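Local coordinates for protein starch synthase I (Hordeum vulgare, PDB 4HLN) that belongs to the starch synthases, plant enzymes of the glycosyltransferase type built from two Rossmann-like domains, and binds a glycan, at residues M165-N170 with K175-A180; F200-R205 with L253-Y258. All coordinates share one frame; numbering follows the deposited sequence.

Contact 1. Residues M165-N170 with K175-A180; sequences MPRYLN and KNYAKA
Tyr177 reaches from the loop 175-180 to the chain leaving strand 160-166, and its ring is met by Arg167 and Leu169 while its hydroxyl ends beside Tyr168. The first torsion of Arg167 (-174°) swings CG away from the backbone N, and the extended chain then passes the tyrosine in the opposite sense, laying CG over one ring face, 4.1 Å from the ring centroid. This is a CH-pi contact of the aliphatic stem; the charged end instead forms a salt bridge through NH1 with Asp214. Leu169 adds an apolar contact, its CD1 lying 3.6 Å from Tyr177 CD2. The phenol oxygen sits at the edge of the Tyr168 ring and takes a weak hydrogen bond from Tyr168 N (3.1 Å, bent to 130°), at the centre of an inverse gamma turn. A water in the plane of the Tyr177 ring links this hydroxyl to Pro166 O.

All five touching residues are buried. The solvent side looks quite different: Asn170, Lys175, Asn176, Ala178 and Lys179 are exposed and make no contact across the two segments. Between these extremes a second water accepts from Arg167 NE (2.7 Å) and donates to the carbonyl oxygens of Tyr177 and Ala180, which the type I turn 177-180 brings together. Tyr177 is thus held by Arg167 CG over one ring face, by Leu169 CD1 near CD2 and by polar partners at its hydroxyl, with water completing what the direct bond does weakly; so the return loop is tied to the strand end by a mixed interface, not by strand pairing.

Contact 2. Residues F200-R205 with L253-Y258; sequences FFHEYR and LELGGY
In the N-terminal Rossmann-like domain of this GT-B enzyme, the loop after helix 235-252 packs against one face of the mixed sheet, bringing Leu253 and Leu255 onto Phe200 and His202 of strand 195-205. Helix 235-252 ends just before Leu253; from Leu253 to Leu255 the loop runs roughly parallel to the strand, then turns away at Gly256 and Gly257. Phe200 lies opposite Leu253 and His202 opposite Leu255, with CA atoms 8.6 Å apart in the first pair. On both chains the contacting residues are two apart: the intervening Phe201 points away, and Glu254 is the centre of an inverse gamma turn that presents both leucines to the sheet.

The CH-pi contact is that of Leu255 with the imidazole. One methyl, CD2, stands over the centre of the His202 ring, 3.7 Å from the centroid and only 6° off the ring normal, so that it is nearly equidistant from all five ring atoms. A chi1 of 164° directs the imidazole away from the backbone N and up to this methyl, while NE2 is hydrogen-bonded to Asp209 on the adjacent strand 208-214, a link that should limit ring rotation. The Phe200 pair is less regular: its side chain crosses that of Leu253 obliquely, and CD1 of the ring is 3.9 Å from Leu253 CD1. Val211, also on strand 208-214, touches both of these residues.

No hydrogen bond joins the two segments. The contact therefore rests on apolar and CH-pi packing, in which histidine offers a flat face to a methyl and keeps its polar edge for the carboxylate of Asp209, probably favouring a proton on NE2.

In the fold
The two contacts, with centres 15 Å apart, use opposite sides of strand 195-205 within the same mixed sheet. Phe201 makes this plain: pointing away from the 253-258 loop of contact 2, it meets contact 1 instead, through a cation-pi interaction with Arg167 (NH2 to Phe201 CE2, 3.7 Å) and through packing of its CD2 on Ala180 O at 3.4 Å. Glu203 adds a further touch, its CG lying 3.4 Å from Lys179 O. Both contacts belong to the starch synthase catalytic domain. Neither includes any residue of the glycan pocket, lined by Phe556, Trp569, His593 and others much later in the chain.

Contact 1. Residues M165-N170 with K175-A180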
# COMPACT_ATOMS: atom_id res chain seq x y z
N MET A 165 4.63 9.55 -15.28
CA MET A 165 5.83 9.26 -14.50
C MET A 165 7.00 9.99 -15.10
O MET A 165 6.98 10.38 -16.26
CB MET A 165 6.22 7.80 -14.65
CG MET A 165 5.49 6.83 -13.81
SD MET A 165 5.60 5.30 -14.74
CE MET A 165 4.88 5.89 -16.27
N PRO A 166 8.07 10.13 -14.32
CA PRO A 166 9.29 10.66 -14.91
C PRO A 166 9.94 9.61 -15.79
O PRO A 166 9.82 8.42 -15.54
CB PRO A 166 10.17 10.96 -13.70
CG PRO A 166 9.18 11.06 -12.53
CD PRO A 166 8.15 10.04 -12.85
N ARG A 167 10.60 10.06 -16.84
CA ARG A 167 11.43 9.18 -17.63
C ARG A 167 12.83 9.20 -17.00
O ARG A 167 13.65 10.07 -17.28
CB ARG A 167 11.45 9.66 -19.08
CG ARG A 167 12.15 8.77 -20.07
CD ARG A 167 11.66 9.15 -21.46
NE ARG A 167 12.45 8.58 -22.54
CZ ARG A 167 13.47 9.21 -23.14
NH1 ARG A 167 13.82 10.43 -22.75
NH2 ARG A 167 14.12 8.61 -24.12
N TYR A 168 13.07 8.27 -16.08
CA TYR A 168 14.36 8.17 -15.41
C TYR A 168 15.40 7.52 -16.32
O TYR A 168 15.81 6.40 -16.08
CB TYR A 168 14.21 7.33 -14.16
CG TYR A 168 13.32 7.94 -13.10
CD1 TYR A 168 13.76 9.04 -12.36
CD2 TYR A 168 12.07 7.41 -12.80
CE1 TYR A 168 12.97 9.60 -11.38
CE2 TYR A 168 11.27 7.97 -11.81
CZ TYR A 168 11.73 9.06 -11.10
OH TYR A 168 10.96 9.63 -10.10
N LEU A 169 15.84 8.22 -17.36
CA LEU A 169 16.60 7.58 -18.42
C LEU A 169 18.05 7.31 -18.06
O LEU A 169 18.74 8.11 -17.42
CB LEU A 169 16.55 8.41 -19.71
CG LEU A 169 16.98 7.73 -21.01
CD1 LEU A 169 16.05 6.59 -21.36
CD2 LEU A 169 17.01 8.74 -22.13
N ASN A 170 18.51 6.15 -18.51
CA ASN A 170 19.90 5.78 -18.39
C ASN A 170 20.51 5.71 -19.79
O ASN A 170 20.75 4.63 -20.30
CB ASN A 170 19.99 4.43 -17.69
CG ASN A 170 21.41 3.99 -17.47
OD1 ASN A 170 22.32 4.81 -17.32
ND2 ASN A 170 21.63 2.67 -17.47
N LYS A 175 17.28 0.35 -22.54
CA LYS A 175 16.36 -0.71 -22.94
C LYS A 175 15.02 -0.59 -22.23
O LYS A 175 13.99 -1.02 -22.74
CB LYS A 175 16.98 -2.07 -22.63
CG LYS A 175 17.33 -2.24 -21.14
CD LYS A 175 17.92 -3.60 -20.80
CE LYS A 175 18.11 -3.73 -19.29
NZ LYS A 175 18.70 -5.03 -18.89
N ASN A 176 15.04 0.01 -21.04
CA ASN A 176 13.85 0.18 -20.21
C ASN A 176 12.80 1.15 -20.78
O ASN A 176 11.67 1.22 -20.30
CB ASN A 176 14.27 0.64 -18.82
CG ASN A 176 14.44 -0.51 -17.86
OD1 ASN A 176 14.51 -1.67 -18.27
ND2 ASN A 176 14.48 -0.20 -16.56
N TYR A 177 13.18 1.91 -21.79
CA TYR A 177 12.28 2.90 -22.33
C TYR A 177 12.30 2.80 -23.84
O TYR A 177 11.84 3.70 -24.55
CB TYR A 177 12.74 4.29 -21.89
CG TYR A 177 12.60 4.54 -20.41
CD1 TYR A 177 11.36 4.86 -19.85
CD2 TYR A 177 13.70 4.49 -19.56
CE1 TYR A 177 11.22 5.10 -18.50
CE2 TYR A 177 13.57 4.73 -18.19
CZ TYR A 177 12.32 5.04 -17.67
OH TYR A 177 12.15 5.29 -16.33
N ALA A 178 12.86 1.70 -24.34
CA ALA A 178 13.01 1.52 -25.77
C ALA A 178 11.68 1.71 -26.47
O ALA A 178 11.60 2.38 -27.51
CB ALA A 178 13.60 0.14 -26.07
N LYS A 179 10.62 1.14 -25.90
CA LYS A 179 9.31 1.20 -26.55
C LYS A 179 8.45 2.41 -26.16
O LYS A 179 7.30 2.52 -26.57
CB LYS A 179 8.54 -0.11 -26.34
CG LYS A 179 9.23 -1.32 -26.93
CD LYS A 179 8.24 -2.24 -27.63
CE LYS A 179 8.95 -3.32 -28.43
NZ LYS A 179 8.03 -4.06 -29.35
N ALA A 180 9.00 3.33 -25.38
CA ALA A 180 8.29 4.55 -25.05
C ALA A 180 8.72 5.63 -26.03
O ALA A 180 9.76 6.27 -25.84
CB ALA A 180 8.63 4.98 -23.64
O HOH W 1 9.65 5.85 -14.99
O HOH W 2 12.20 6.50 -24.20

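Contact 2. Residues F200-R205 with L253-Y258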
# COMPACT_ATOMS: atom_id res chain seq x y z
N PHE A 200 7.14 14.72 -23.72
CA PHE A 200 6.36 13.56 -23.36
C PHE A 200 6.68 12.39 -24.26
O PHE A 200 6.68 12.51 -25.49
CB PHE A 200 4.86 13.85 -23.45
CG PHE A 200 4.39 14.92 -22.52
CD1 PHE A 200 3.79 14.60 -21.31
CD2 PHE A 200 4.53 16.26 -22.85
CE1 PHE A 200 3.34 15.58 -20.45
CE2 PHE A 200 4.09 17.26 -21.99
CZ PHE A 200 3.49 16.92 -20.78
N PHE A 201 6.95 11.25 -23.62
CA PHE A 201 7.13 9.99 -24.32
C PHE A 201 5.97 9.11 -23.92
O PHE A 201 5.36 9.33 -22.88
CB PHE A 201 8.48 9.37 -23.95
CG PHE A 201 9.64 10.12 -24.53
CD1 PHE A 201 9.95 11.40 -24.08
CD2 PHE A 201 10.42 9.56 -25.54
CE1 PHE A 201 11.01 12.11 -24.62
CE2 PHE A 201 11.48 10.27 -26.09
CZ PHE A 201 11.78 11.55 -25.63
N HIS A 202 5.63 8.14 -24.76
CA HIS A 202 4.42 7.38 -24.50
C HIS A 202 4.48 5.94 -24.95
O HIS A 202 5.05 5.63 -25.98
CB HIS A 202 3.19 8.05 -25.14
CG HIS A 202 2.00 7.14 -25.22
ND1 HIS A 202 1.56 6.61 -26.41
CD2 HIS A 202 1.19 6.65 -24.26
CE1 HIS A 202 0.51 5.83 -26.18
NE2 HIS A 202 0.27 5.84 -24.88
N GLU A 203 3.89 5.06 -24.16
CA GLU A 203 3.69 3.70 -24.61
C GLU A 203 2.34 3.15 -24.18
O GLU A 203 1.87 3.35 -23.05
CB GLU A 203 4.83 2.79 -24.14
CG GLU A 203 4.68 1.37 -24.66
CD GLU A 203 5.61 0.35 -24.00
OE1 GLU A 203 6.47 0.76 -23.18
OE2 GLU A 203 5.47 -0.85 -24.31
N TYR A 204 1.70 2.46 -25.12
CA TYR A 204 0.46 1.77 -24.84
C TYR A 204 0.81 0.31 -24.58
O TYR A 204 1.41 -0.35 -25.42
CB TYR A 204 -0.52 1.96 -26.01
CG TYR A 204 -1.94 1.56 -25.69
CD1 TYR A 204 -2.62 2.13 -24.61
CD2 TYR A 204 -2.60 0.60 -26.46
CE1 TYR A 204 -3.93 1.75 -24.31
CE2 TYR A 204 -3.91 0.22 -26.17
CZ TYR A 204 -4.56 0.79 -25.10
OH TYR A 204 -5.85 0.41 -24.81
N ARG A 205 0.46 -0.19 -23.40
CA ARG A 205 0.82 -1.54 -22.98
C ARG A 205 -0.16 -1.96 -21.88
O ARG A 205 -0.40 -1.22 -20.93
CB ARG A 205 2.27 -1.57 -22.46
CG ARG A 205 2.88 -2.98 -22.26
CD ARG A 205 3.91 -3.03 -21.11
NE ARG A 205 3.25 -2.86 -19.80
CZ ARG A 205 3.87 -2.80 -18.62
NH1 ARG A 205 5.19 -2.90 -18.51
NH2 ARG A 205 3.14 -2.64 -17.52
N LEU A 253 -2.24 15.60 -25.15
CA LEU A 253 -1.79 14.39 -25.82
C LEU A 253 -2.93 13.69 -26.58
O LEU A 253 -3.89 13.21 -25.98
CB LEU A 253 -1.12 13.43 -24.83
CG LEU A 253 0.18 13.98 -24.22
CD1 LEU A 253 0.86 12.95 -23.36
CD2 LEU A 253 1.13 14.45 -25.29
N GLU A 254 -2.83 13.65 -27.91
CA GLU A 254 -3.84 12.94 -28.69
C GLU A 254 -3.56 11.44 -28.82
O GLU A 254 -3.24 10.95 -29.90
CB GLU A 254 -4.05 13.57 -30.07
CG GLU A 254 -4.40 15.04 -30.02
CD GLU A 254 -5.21 15.50 -31.21
OE1 GLU A 254 -5.95 16.50 -31.07
OE2 GLU A 254 -5.11 14.87 -32.29
N LEU A 255 -3.71 10.73 -27.71
CA LEU A 255 -3.50 9.29 -27.67
C LEU A 255 -4.62 8.54 -28.37
O LEU A 255 -5.81 8.73 -28.07
CB LEU A 255 -3.41 8.86 -26.21
CG LEU A 255 -2.33 9.71 -25.52
CD1 LEU A 255 -2.35 9.54 -24.01
CD2 LEU A 255 -0.95 9.43 -26.11
N GLY A 256 -4.24 7.68 -29.32
CA GLY A 256 -5.20 6.97 -30.14
C GLY A 256 -6.12 7.93 -30.90
O GLY A 256 -7.28 7.60 -31.17
N GLY A 257 -5.62 9.13 -31.22
CA GLY A 257 -6.43 10.13 -31.89
C GLY A 257 -7.14 11.21 -31.08
O GLY A 257 -7.36 12.30 -31.61
N TYR A 258 -7.51 10.94 -29.83
CA TYR A 258 -8.22 11.95 -29.03
C TYR A 258 -7.65 12.15 -27.62
O TYR A 258 -7.24 11.19 -26.97
CB TYR A 258 -9.71 11.62 -28.93
CG TYR A 258 -9.97 10.26 -28.33
CD1 TYR A 258 -10.59 10.14 -27.09
CD2 TYR A 258 -9.57 9.09 -28.99
CE1 TYR A 258 -10.83 8.89 -26.52
CE2 TYR A 258 -9.80 7.84 -28.44
CZ TYR A 258 -10.42 7.74 -27.20
OH TYR A 258 -10.64 6.49 -26.63